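Local coordinates for tetratricopeptide TPR_2 repeat protein (Thermobaculum terrenum, PDB 5DJS) that is of unknown function but joins N-terminal tetratricopeptide repeats to a GT-B fold of glycosyl transferase family 41, with uridine-5'-diphosphate bound, at residues 26-31 against 46-51; 345-350 against 380-385. The protein carries 1 engineered substitution. All coordinates share one frame; numbering follows the deposited sequence.

Overall arrangement
The two interactions lie in different parts of one chain, with centres about 35 Å apart and nearest atoms about 23 Å apart. Interaction 1 comes first and joins helices 25-38 and 43-56, in the N-terminal all-helical region that carries the tetratricopeptide repeats. Interaction 2 follows more than 290 residues later and joins helices 344-356 and 372-383, which lie side by side against the parallel sheet containing strands 332-335, 361-365 and 392-395. That sheet also contributes to the uridine-5'-diphosphate pocket: Ile365 ends strand 361-365 and Phe336 directly follows strand 332-335. The contacts share no secondary structure: one belongs to a helix stack, as in tetratricopeptide repeat proteins, the other to an alpha/beta domain of the GT-B fold.

Interaction 1: residues 26-31 against 46-51; sequences LASERA and LHLLGL
Glu29 and Leu49 mark the closest approach of two helices that run in roughly opposite directions, their CA atoms 6.1 Å apart. The face between them is small, and no hydrogen bond crosses it; two side-chain pairs do the work. In the first, the aliphatic part of Glu29 is what matters. With CG anti to the backbone N (chi1 171°), that methylene is set against the CD2 methyl of Leu49 at 3.8 Å, and the extended chain beyond CG carries the carboxylate away from the leucine. The two side chains cross at about a right angle. A glutamate suits this partly exposed place because its stem can pack against leucine and its charged end need not be buried; OE2 makes a weak hydrogen bond with His53 NE2. One residue back, Ser28 points at the other helix, and its OG stands 3.9 Å from Leu48 CD2. The side chain is buried, also touching Ala19 and Gln20 of helix 5-21; a hydrogen bond to Ala16 O satisfies the hydroxyl, and a residue as small as serine fits where three helices converge. Leu48 and Leu49 are the complementary apolar pieces, each directing a branch into the interface. Leu48 also reaches Ala16 and His17 of helix 5-21, whereas Leu49 continues along helix 25-38 to Cys32 and Leu36 and touches Leu65 of helix 59-72. Helix 25-38 therefore packs against both helix 5-21 and helix 43-56, in the successive side-by-side layering of helices from which tetratricopeptide arrays are built.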
loop_
_atom_site.group_PDB
_atom_site.type_symbol
_atom_site.label_atom_id
_atom_site.label_comp_id
_atom_site.label_asym_id
_atom_site.label_seq_id
_atom_site.Cartn_x
_atom_site.Cartn_y
_atom_site.Cartn_z
ATOM N N LEU A 26 -8.467 17.574 -12.889
ATOM C CA LEU A 26 -8.176 18.741 -13.744
ATOM C C LEU A 26 -9.220 19.870 -13.630
ATOM O O LEU A 26 -8.878 21.050 -13.762
ATOM C CB LEU A 26 -8.013 18.317 -15.219
ATOM C CG LEU A 26 -6.761 17.493 -15.577
ATOM C CD1 LEU A 26 -6.926 16.799 -16.925
ATOM C CD2 LEU A 26 -5.493 18.344 -15.571
ATOM N N ALA A 27 -10.477 19.507 -13.378
ATOM C CA ALA A 27 -11.549 20.489 -13.190
ATOM C C ALA A 27 -11.539 21.130 -11.803
ATOM O O ALA A 27 -11.856 22.314 -11.677
ATOM C CB ALA A 27 -12.907 19.855 -13.461
ATOM N N SER A 28 -11.215 20.350 -10.769
ATOM C CA SER A 28 -11.106 20.878 -9.399
ATOM C C SER A 28 -9.923 21.843 -9.268
ATOM O O SER A 28 -10.048 22.901 -8.652
ATOM C CB SER A 28 -10.970 19.745 -8.379
ATOM O OG SER A 28 -11.045 20.238 -7.051
ATOM N N GLU A 29 -8.786 21.463 -9.851
ATOM C CA GLU A 29 -7.596 22.315 -9.898
ATOM C C GLU A 29 -7.897 23.676 -10.530
ATOM O O GLU A 29 -7.595 24.708 -9.941
ATOM C CB GLU A 29 -6.454 21.623 -10.667
ATOM C CG GLU A 29 -5.248 22.517 -10.962
ATOM C CD GLU A 29 -4.152 21.833 -11.762
ATOM O OE1 GLU A 29 -4.463 21.182 -12.781
ATOM O OE2 GLU A 29 -2.970 21.972 -11.386
ATOM N N ARG A 30 -8.480 23.680 -11.728
ATOM C CA ARG A 30 -8.664 24.941 -12.465
ATOM C C ARG A 30 -9.656 25.873 -11.745
ATOM O O ARG A 30 -9.517 27.101 -11.802
ATOM C CB ARG A 30 -9.008 24.702 -13.960
ATOM C CG ARG A 30 -10.481 24.718 -14.382
ATOM C CD ARG A 30 -10.630 24.710 -15.907
ATOM N NE ARG A 30 -10.055 23.507 -16.514
ATOM C CZ ARG A 30 -10.679 22.334 -16.674
ATOM N NH1 ARG A 30 -11.946 22.150 -16.293
ATOM N NH2 ARG A 30 -10.021 21.320 -17.233
ATOM N N ALA A 31 -10.628 25.281 -11.052
ATOM C CA ALA A 31 -11.556 26.028 -10.198
ATOM C C ALA A 31 -10.856 26.631 -8.974
ATOM O O ALA A 31 -11.146 27.764 -8.589
ATOM C CB ALA A 31 -12.705 25.132 -9.757
ATOM N N LEU A 46 -5.991 27.064 -1.484
ATOM C CA LEU A 46 -4.601 26.655 -1.262
ATOM C C LEU A 46 -4.536 25.215 -0.768
ATOM O O LEU A 46 -3.825 24.395 -1.341
ATOM C CB LEU A 46 -3.919 27.571 -0.231
ATOM C CG LEU A 46 -3.042 28.764 -0.659
ATOM C CD1 LEU A 46 -2.965 29.019 -2.158
ATOM C CD2 LEU A 46 -3.479 30.024 0.067
ATOM N N HIS A 47 -5.293 24.929 0.290
ATOM C CA HIS A 47 -5.397 23.575 0.851
ATOM C C HIS A 47 -5.840 22.491 -0.150
ATOM O O HIS A 47 -5.240 21.417 -0.200
ATOM C CB HIS A 47 -6.363 23.568 2.034
ATOM C CG HIS A 47 -6.747 22.193 2.484
ATOM N ND1 HIS A 47 -5.855 21.347 3.103
ATOM C CD2 HIS A 47 -7.920 21.518 2.400
ATOM C CE1 HIS A 47 -6.464 20.210 3.389
ATOM N NE2 HIS A 47 -7.714 20.285 2.967
ATOM N N LEU A 48 -6.887 22.770 -0.922
ATOM C CA LEU A 48 -7.428 21.796 -1.872
ATOM C C LEU A 48 -6.469 21.519 -3.037
ATOM O O LEU A 48 -6.274 20.354 -3.418
ATOM C CB LEU A 48 -8.798 22.252 -2.395
ATOM C CG LEU A 48 -9.579 21.306 -3.323
ATOM C CD1 LEU A 48 -9.632 19.876 -2.796
ATOM C CD2 LEU A 48 -10.987 21.842 -3.534
ATOM N N LEU A 49 -5.883 22.585 -3.593
ATOM C CA LEU A 49 -4.750 22.457 -4.528
ATOM C C LEU A 49 -3.581 21.675 -3.928
ATOM O O LEU A 49 -2.904 20.932 -4.632
ATOM C CB LEU A 49 -4.232 23.818 -4.974
ATOM C CG LEU A 49 -4.774 24.451 -6.242
ATOM C CD1 LEU A 49 -4.224 25.859 -6.374
ATOM C CD2 LEU A 49 -4.395 23.656 -7.475
ATOM N N GLY A 50 -3.335 21.880 -2.639
ATOM C CA GLY A 50 -2.439 21.041 -1.857
ATOM C C GLY A 50 -2.724 19.556 -1.971
ATOM O O GLY A 50 -1.831 18.811 -2.367
ATOM N N LEU A 51 -3.951 19.130 -1.630
ATOM C CA LEU A 51 -4.353 17.703 -1.715
ATOM C C LEU A 51 -4.112 17.134 -3.096
ATOM O O LEU A 51 -3.493 16.085 -3.238
ATOM C CB LEU A 51 -5.849 17.483 -1.473
ATOM C CG LEU A 51 -6.591 17.994 -0.265
ATOM C CD1 LEU A 51 -7.985 17.375 -0.231
ATOM C CD2 LEU A 51 -5.823 17.627 0.969
#

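Interaction 2: residues 345-350 against 380-385; sequences EVLDLW and RALEGR
Arg385 turns CG anti to its carbonyl carbon (chi1 -58°) and stays extended from CG to NE, which carries its guanidinium across to Asp348, whose own CG also lies anti to the carbonyl carbon. The resulting salt bridge is centred on one oxygen. Arg385 NE meets Asp348 OD1 on its anti side at 2.7 Å, tilted slightly out of both planes, with an N-H...O angle of 149°, and NH2 adds a weak bond to the same OD1 at 3.1 Å. Carboxylate and guanidinium planes are 39° apart. The third nitrogen, NH1, donates to Ala381 O at 2.9 Å from above that carbonyl's plane, so bonds to both helices fix the rotation of the group. Over one face of the guanidinium, close to its centre, sits Leu347 CB, 3.6 Å from Arg385 CZ; an arginine can thus pair with a carboxylate at its edge and pack against a hydrocarbon on its flat side. Deeper in, where branched hydrocarbon suits burial, Leu347 CD1 touches Leu382 CD1 at 3.9 Å, the leucines crossing nearly at right angles. Helices 344-356 and 372-383, so joined, connect strands 332-335, 361-365 and 392-395 in consecutive beta-alpha-beta crossovers, as expected of a Rossmann-like GT-B domain.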
loop_
_atom_site.group_PDB
_atom_site.type_symbol
_atom_site.label_atom_id
_atom_site.label_comp_id
_atom_site.label_asym_id
_atom_site.label_seq_id
_atom_site.Cartn_x
_atom_site.Cartn_y
_atom_site.Cartn_z
ATOM N N GLU A 345 17.779 4.690 7.764
ATOM C CA GLU A 345 18.267 3.330 7.989
ATOM C C GLU A 345 18.748 2.683 6.674
ATOM O O GLU A 345 19.835 2.091 6.646
ATOM C CB GLU A 345 17.200 2.457 8.675
ATOM C CG GLU A 345 17.754 1.515 9.745
ATOM C CD GLU A 345 17.841 2.132 11.135
ATOM O OE1 GLU A 345 17.800 3.379 11.262
ATOM O OE2 GLU A 345 17.961 1.358 12.112
ATOM N N VAL A 346 17.974 2.844 5.589
ATOM C CA VAL A 346 18.322 2.222 4.285
ATOM C C VAL A 346 19.505 2.941 3.656
ATOM O O VAL A 346 20.477 2.303 3.245
ATOM C CB VAL A 346 17.205 2.212 3.197
ATOM C CG1 VAL A 346 17.191 0.866 2.497
ATOM C CG2 VAL A 346 15.824 2.510 3.742
ATOM N N LEU A 347 19.396 4.265 3.569
ATOM C CA LEU A 347 20.457 5.113 3.010
ATOM C C LEU A 347 21.844 4.857 3.616
ATOM O O LEU A 347 22.825 4.873 2.889
ATOM C CB LEU A 347 20.087 6.602 3.133
ATOM C CG LEU A 347 19.362 7.346 1.990
ATOM C CD1 LEU A 347 18.958 6.478 0.808
ATOM C CD2 LEU A 347 18.160 8.114 2.522
ATOM N N ASP A 348 21.920 4.600 4.922
ATOM C CA ASP A 348 23.190 4.228 5.559
ATOM C C ASP A 348 23.788 2.965 4.917
ATOM O O ASP A 348 24.984 2.927 4.617
ATOM C CB ASP A 348 23.017 4.008 7.078
ATOM C CG ASP A 348 22.759 5.316 7.870
ATOM O OD1 ASP A 348 22.932 6.439 7.340
ATOM O OD2 ASP A 348 22.385 5.213 9.055
ATOM N N LEU A 349 22.948 1.952 4.693
ATOM C CA LEU A 349 23.384 0.682 4.094
ATOM C C LEU A 349 23.738 0.813 2.620
ATOM O O LEU A 349 24.767 0.302 2.176
ATOM C CB LEU A 349 22.300 -0.394 4.247
ATOM C CG LEU A 349 21.828 -0.781 5.650
ATOM C CD1 LEU A 349 21.063 -2.104 5.595
ATOM C CD2 LEU A 349 22.970 -0.865 6.665
ATOM N N TRP A 350 22.874 1.483 1.863
ATOM C CA TRP A 350 23.114 1.695 0.430
ATOM C C TRP A 350 24.408 2.469 0.155
ATOM O O TRP A 350 25.080 2.219 -0.850
ATOM C CB TRP A 350 21.929 2.404 -0.242
ATOM C CG TRP A 350 20.661 1.588 -0.308
ATOM C CD1 TRP A 350 20.493 0.270 0.031
ATOM C CD2 TRP A 350 19.392 2.043 -0.770
ATOM N NE1 TRP A 350 19.192 -0.112 -0.174
ATOM C CE2 TRP A 350 18.492 0.955 -0.672
ATOM C CE3 TRP A 350 18.915 3.276 -1.239
ATOM C CZ2 TRP A 350 17.140 1.061 -1.034
ATOM C CZ3 TRP A 350 17.572 3.381 -1.604
ATOM C CH2 TRP A 350 16.701 2.278 -1.496
ATOM N N ARG A 380 21.996 14.950 -1.789
ATOM C CA ARG A 380 22.751 15.481 -0.654
ATOM C C ARG A 380 22.818 14.497 0.507
ATOM O O ARG A 380 23.853 14.393 1.170
ATOM C CB ARG A 380 22.190 16.823 -0.163
ATOM C CG ARG A 380 23.098 17.498 0.869
ATOM C CD ARG A 380 22.846 18.991 1.048
ATOM N NE ARG A 380 21.816 19.268 2.056
ATOM C CZ ARG A 380 21.979 19.187 3.384
ATOM N NH1 ARG A 380 23.146 18.814 3.927
ATOM N NH2 ARG A 380 20.957 19.471 4.187
ATOM N N ALA A 381 21.724 13.787 0.757
ATOM C CA ALA A 381 21.694 12.772 1.808
ATOM C C ALA A 381 22.774 11.717 1.583
ATOM O O ALA A 381 23.434 11.293 2.537
ATOM C CB ALA A 381 20.319 12.125 1.895
ATOM N N LEU A 382 22.973 11.314 0.326
ATOM C CA LEU A 382 24.041 10.361 0.000
ATOM C C LEU A 382 25.453 10.950 0.100
ATOM O O LEU A 382 26.341 10.289 0.659
ATOM C CB LEU A 382 23.820 9.686 -1.364
ATOM C CG LEU A 382 23.220 8.273 -1.236
ATOM C CD1 LEU A 382 21.702 8.286 -1.322
ATOM C CD2 LEU A 382 23.801 7.362 -2.294
ATOM N N GLU A 383 25.658 12.175 -0.401
ATOM C CA GLU A 383 26.977 12.849 -0.283
ATOM C C GLU A 383 27.428 12.978 1.172
ATOM O O GLU A 383 28.603 12.761 1.478
ATOM C CB GLU A 383 27.007 14.219 -0.984
ATOM C CG GLU A 383 26.781 14.157 -2.494
ATOM C CD GLU A 383 27.641 15.133 -3.303
ATOM O OE1 GLU A 383 28.158 14.717 -4.377
ATOM O OE2 GLU A 383 27.799 16.307 -2.879
ATOM N N GLY A 384 26.485 13.288 2.062
ATOM C CA GLY A 384 26.735 13.301 3.507
ATOM C C GLY A 384 27.229 11.985 4.091
ATOM O O GLY A 384 27.861 11.987 5.142
ATOM N N ARG A 385 26.920 10.869 3.424
ATOM C CA ARG A 385 27.457 9.535 3.761
ATOM C C ARG A 385 28.678 9.127 2.903
ATOM O O ARG A 385 29.013 7.939 2.837
ATOM C CB ARG A 385 26.348 8.480 3.617
ATOM C CG ARG A 385 25.134 8.740 4.490
ATOM C CD ARG A 385 23.938 7.925 4.044
ATOM N NE ARG A 385 22.901 7.891 5.076
ATOM C CZ ARG A 385 21.961 8.819 5.279
ATOM N NH1 ARG A 385 21.862 9.902 4.510
ATOM N NH2 ARG A 385 21.090 8.650 6.272
#